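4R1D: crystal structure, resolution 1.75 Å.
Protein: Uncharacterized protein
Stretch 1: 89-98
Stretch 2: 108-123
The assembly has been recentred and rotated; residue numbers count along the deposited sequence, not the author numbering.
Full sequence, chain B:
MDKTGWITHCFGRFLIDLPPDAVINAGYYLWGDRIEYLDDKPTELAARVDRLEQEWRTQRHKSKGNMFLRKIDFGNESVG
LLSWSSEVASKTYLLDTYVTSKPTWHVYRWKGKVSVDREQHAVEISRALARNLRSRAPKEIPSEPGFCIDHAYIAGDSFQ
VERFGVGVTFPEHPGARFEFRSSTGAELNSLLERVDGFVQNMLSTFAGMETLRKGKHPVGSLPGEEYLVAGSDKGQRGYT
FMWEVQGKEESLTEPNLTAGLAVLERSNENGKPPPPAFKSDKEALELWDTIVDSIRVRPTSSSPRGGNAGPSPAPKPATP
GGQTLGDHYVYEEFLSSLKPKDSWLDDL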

# COMPACT_ATOMS: atom_id res chain seq x y z
N ALA B 89 3.57 14.06 17.31
CA ALA B 89 3.51 15.18 16.37
C ALA B 89 3.95 16.49 17.03
O ALA B 89 3.71 16.70 18.21
CB ALA B 89 2.09 15.32 15.81
N SER B 90 4.59 17.35 16.25
CA SER B 90 4.95 18.68 16.74
C SER B 90 4.62 19.78 15.74
O SER B 90 4.61 20.97 16.08
CB SER B 90 6.43 18.73 17.11
OG SER B 90 7.23 18.61 15.96
N LYS B 91 4.36 19.40 14.49
CA LYS B 91 4.15 20.41 13.45
C LYS B 91 2.76 20.39 12.82
O LYS B 91 2.39 21.33 12.10
CB LYS B 91 5.20 20.27 12.36
CG LYS B 91 6.61 20.24 12.95
CD LYS B 91 7.66 20.37 11.87
CE LYS B 91 9.06 20.47 12.48
NZ LYS B 91 9.66 19.14 12.81
N THR B 92 2.00 19.33 13.09
CA THR B 92 0.69 19.17 12.48
C THR B 92 -0.37 18.72 13.47
O THR B 92 -0.10 17.92 14.38
CB THR B 92 0.70 18.17 11.28
OG1 THR B 92 1.07 16.87 11.74
CG2 THR B 92 1.66 18.64 10.19
N TYR B 93 -1.57 19.25 13.27
CA TYR B 93 -2.76 18.86 14.00
C TYR B 93 -3.61 17.99 13.10
O TYR B 93 -3.43 17.95 11.89
CB TYR B 93 -3.61 20.09 14.32
CG TYR B 93 -2.95 21.18 15.14
CD1 TYR B 93 -2.30 20.89 16.32
CD2 TYR B 93 -3.01 22.50 14.74
CE1 TYR B 93 -1.71 21.90 17.08
CE2 TYR B 93 -2.43 23.51 15.48
CZ TYR B 93 -1.78 23.21 16.64
OH TYR B 93 -1.21 24.23 17.37
N LEU B 94 -4.57 17.31 13.72
CA LEU B 94 -5.70 16.76 13.01
C LEU B 94 -6.85 17.70 13.29
O LEU B 94 -7.14 18.01 14.46
CB LEU B 94 -6.03 15.38 13.58
CG LEU B 94 -7.08 14.55 12.86
CD1 LEU B 94 -6.67 14.32 11.40
CD2 LEU B 94 -7.26 13.23 13.60
N LEU B 95 -7.49 18.18 12.24
CA LEU B 95 -8.69 19.00 12.37
C LEU B 95 -9.87 18.22 11.81
O LEU B 95 -9.95 17.98 10.60
CB LEU B 95 -8.53 20.33 11.64
CG LEU B 95 -9.77 21.23 11.62
CD1 LEU B 95 -10.23 21.52 13.04
CD2 LEU B 95 -9.50 22.51 10.85
N ASP B 96 -10.76 17.80 12.70
CA ASP B 96 -11.93 17.00 12.34
C ASP B 96 -13.16 17.92 12.28
O ASP B 96 -13.74 18.24 13.32
CB ASP B 96 -12.12 15.92 13.39
CG ASP B 96 -13.12 14.85 12.99
OD1 ASP B 96 -13.58 14.89 11.84
OD2 ASP B 96 -13.43 13.97 13.83
N THR B 97 -13.54 18.37 11.08
CA THR B 97 -14.64 19.32 10.95
C THR B 97 -15.98 18.66 10.63
O THR B 97 -16.06 17.75 9.80
CB THR B 97 -14.40 20.41 9.88
OG1 THR B 97 -14.43 19.82 8.58
CG2 THR B 97 -13.07 21.16 10.11
N TYR B 98 -17.02 19.14 11.30
CA TYR B 98 -18.38 18.70 11.03
C TYR B 98 -19.17 19.90 10.53
O TYR B 98 -19.11 20.98 11.13
CB TYR B 98 -18.99 18.09 12.30
CG TYR B 98 -18.20 16.89 12.74
CD1 TYR B 98 -18.54 15.62 12.30
CD2 TYR B 98 -17.05 17.03 13.52
CE1 TYR B 98 -17.80 14.51 12.66
CE2 TYR B 98 -16.30 15.92 13.88
CZ TYR B 98 -16.68 14.67 13.44
OH TYR B 98 -15.97 13.55 13.79
N TYR B 108 -21.99 16.48 7.33
CA TYR B 108 -20.77 16.02 6.68
C TYR B 108 -19.60 16.03 7.63
O TYR B 108 -19.51 16.89 8.50
CB TYR B 108 -20.45 16.90 5.47
CG TYR B 108 -21.59 16.97 4.49
CD1 TYR B 108 -21.60 16.17 3.35
CD2 TYR B 108 -22.67 17.80 4.73
CE1 TYR B 108 -22.66 16.22 2.47
CE2 TYR B 108 -23.72 17.86 3.86
CZ TYR B 108 -23.72 17.07 2.73
OH TYR B 108 -24.79 17.15 1.87
N ARG B 109 -18.68 15.08 7.43
CA ARG B 109 -17.43 15.06 8.17
C ARG B 109 -16.29 15.34 7.19
O ARG B 109 -16.22 14.72 6.13
CB ARG B 109 -17.21 13.71 8.83
CG ARG B 109 -15.91 13.63 9.61
CD ARG B 109 -15.65 12.23 10.13
NE ARG B 109 -14.68 12.24 11.23
CZ ARG B 109 -14.23 11.15 11.84
NH1 ARG B 109 -14.63 9.95 11.45
NH2 ARG B 109 -13.35 11.26 12.83
N TRP B 110 -15.41 16.28 7.53
CA TRP B 110 -14.30 16.62 6.67
C TRP B 110 -13.06 16.74 7.54
O TRP B 110 -12.84 17.76 8.20
CB TRP B 110 -14.59 17.93 5.93
CG TRP B 110 -13.45 18.36 5.04
CD1 TRP B 110 -12.77 17.59 4.12
CD2 TRP B 110 -12.85 19.66 4.99
NE1 TRP B 110 -11.79 18.35 3.50
CE2 TRP B 110 -11.82 19.62 4.01
CE3 TRP B 110 -13.09 20.87 5.66
CZ2 TRP B 110 -11.03 20.72 3.71
CZ3 TRP B 110 -12.29 21.98 5.35
CH2 TRP B 110 -11.29 21.89 4.38
N LYS B 111 -12.26 15.68 7.56
CA LYS B 111 -11.17 15.60 8.52
C LYS B 111 -9.83 15.50 7.81
O LYS B 111 -9.68 14.74 6.86
CB LYS B 111 -11.35 14.38 9.43
CG LYS B 111 -10.21 14.15 10.43
CD LYS B 111 -10.43 12.89 11.25
CE LYS B 111 -10.44 11.65 10.38
NZ LYS B 111 -10.53 10.40 11.19
N GLY B 112 -8.86 16.26 8.29
CA GLY B 112 -7.54 16.18 7.71
C GLY B 112 -6.50 16.91 8.53
O GLY B 112 -6.83 17.56 9.52
N LYS B 113 -5.24 16.78 8.13
CA LYS B 113 -4.17 17.42 8.89
C LYS B 113 -4.01 18.89 8.54
O LYS B 113 -4.22 19.30 7.39
CB LYS B 113 -2.86 16.66 8.68
CG LYS B 113 -2.88 15.28 9.28
CD LYS B 113 -1.54 14.58 9.18
CE LYS B 113 -1.46 13.76 7.91
NZ LYS B 113 -0.28 12.86 7.94
N VAL B 114 -3.63 19.68 9.54
CA VAL B 114 -3.43 21.11 9.38
C VAL B 114 -2.11 21.49 10.06
O VAL B 114 -1.79 20.97 11.12
CB VAL B 114 -4.61 21.88 10.02
CG1 VAL B 114 -4.25 23.33 10.25
CG2 VAL B 114 -5.87 21.72 9.17
N SER B 115 -1.35 22.38 9.45
CA SER B 115 -0.09 22.79 10.07
C SER B 115 -0.34 23.70 11.26
O SER B 115 -1.22 24.56 11.23
CB SER B 115 0.84 23.48 9.06
OG SER B 115 1.58 22.52 8.32
N VAL B 116 0.44 23.51 12.31
CA VAL B 116 0.36 24.37 13.48
C VAL B 116 0.41 25.84 13.06
O VAL B 116 -0.42 26.65 13.49
CB VAL B 116 1.50 24.08 14.46
CG1 VAL B 116 1.51 25.11 15.59
CG2 VAL B 116 1.37 22.68 15.01
N ASP B 117 1.37 26.17 12.20
CA ASP B 117 1.56 27.57 11.81
C ASP B 117 0.61 28.00 10.70
O ASP B 117 0.73 29.11 10.16
CB ASP B 117 3.03 27.84 11.45
CG ASP B 117 3.46 27.15 10.17
OD1 ASP B 117 2.66 26.36 9.61
OD2 ASP B 117 4.60 27.39 9.73
N ARG B 118 -0.34 27.13 10.36
CA ARG B 118 -1.38 27.49 9.39
C ARG B 118 -2.78 27.43 9.99
O ARG B 118 -3.76 27.42 9.24
CB ARG B 118 -1.30 26.58 8.17
CG ARG B 118 0.00 26.71 7.41
CD ARG B 118 -0.03 25.96 6.11
NE ARG B 118 1.31 25.84 5.55
CZ ARG B 118 1.59 25.93 4.25
NH1 ARG B 118 0.61 26.13 3.38
NH2 ARG B 118 2.84 25.80 3.84
N GLU B 119 -2.86 27.40 11.31
CA GLU B 119 -4.14 27.18 11.98
C GLU B 119 -5.23 28.19 11.63
O GLU B 119 -6.37 27.81 11.36
CB GLU B 119 -3.97 27.11 13.50
CG GLU B 119 -5.28 26.75 14.21
CD GLU B 119 -5.17 26.72 15.73
OE1 GLU B 119 -4.05 26.79 16.26
OE2 GLU B 119 -6.23 26.64 16.39
N GLN B 120 -4.89 29.47 11.65
CA GLN B 120 -5.87 30.52 11.37
C GLN B 120 -6.41 30.37 9.95
O GLN B 120 -7.60 30.57 9.69
CB GLN B 120 -5.26 31.91 11.53
CG GLN B 120 -4.74 32.23 12.92
CD GLN B 120 -3.86 33.47 12.93
OE1 GLN B 120 -2.64 33.38 12.76
NE2 GLN B 120 -4.48 34.64 13.12
N HIS B 121 -5.52 30.03 9.02
CA HIS B 121 -5.90 29.84 7.63
C HIS B 121 -6.88 28.68 7.49
O HIS B 121 -7.89 28.78 6.80
CB HIS B 121 -4.68 29.60 6.75
CG HIS B 121 -5.03 29.32 5.32
ND1 HIS B 121 -5.72 30.22 4.54
CD2 HIS B 121 -4.81 28.23 4.55
CE1 HIS B 121 -5.90 29.70 3.34
NE2 HIS B 121 -5.35 28.50 3.32
N ALA B 122 -6.56 27.56 8.14
CA ALA B 122 -7.47 26.41 8.14
C ALA B 122 -8.84 26.81 8.70
O ALA B 122 -9.88 26.43 8.16
CB ALA B 122 -6.88 25.28 8.97
N VAL B 123 -8.84 27.57 9.78
CA VAL B 123 -10.09 28.01 10.38
C VAL B 123 -10.94 28.81 9.38
O VAL B 123 -12.13 28.55 9.23
CB VAL B 123 -9.88 28.80 11.69
CG1 VAL B 123 -11.17 29.45 12.14
CG2 VAL B 123 -9.34 27.88 12.78
O HOH W 1 3.56 23.96 11.59
O HOH W 2 -1.47 26.94 16.04
O HOH W 3 -10.67 19.49 8.33

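Strands 92-98 and 108-115 pair antiparallel, with Thr92 opposite Ser115 and Tyr98 opposite Arg109. Hydrogen bonds run both ways in three pairs: Tyr93 N to Val114 O (2.8 Å) and Val114 N to Tyr93 O (2.9 Å), Leu95 N to Gly112 O (2.9 Å) and Gly112 N to Leu95 O (3.1 Å), Thr97 N to Trp110 O (3.0 Å) and Trp110 N to Thr97 O (2.8 Å). Beyond the last strand pair, Val116 N donates to Lys91 O (2.9 Å). Water 3 donates to both Leu95 O and Trp110 O (2.8 Å each).

On the face bearing Asp96, Tyr98 and Arg109, the extended arginine presents two donors to one carboxylate: Arg109 NE reaches Asp96 OD1 and Arg109 NH2 reaches Asp96 OD2, both at 2.9 Å, completing a salt bridge. Tyr98 OH lies over the guanidinium face and donates to Asp96 OD2 (2.6 Å), so the buried charge is well satisfied.

The other face is mostly apolar. Leu95 CB packs 3.9 Å from Val114 CG2, and Leu95 CD2 lies 4.3 Å from Ala122 CB on the helix. Thr97 OG1 donates to Trp110 O (2.6 Å), satisfying a buried hydroxyl. Val116 CG2 sits over the Tyr93 ring, 3.6 Å from Tyr93 CZ, while water 2 links Tyr93 OH (3.0 Å) to Val116 O (2.8 Å) and Glu119 OE1 (2.6 Å).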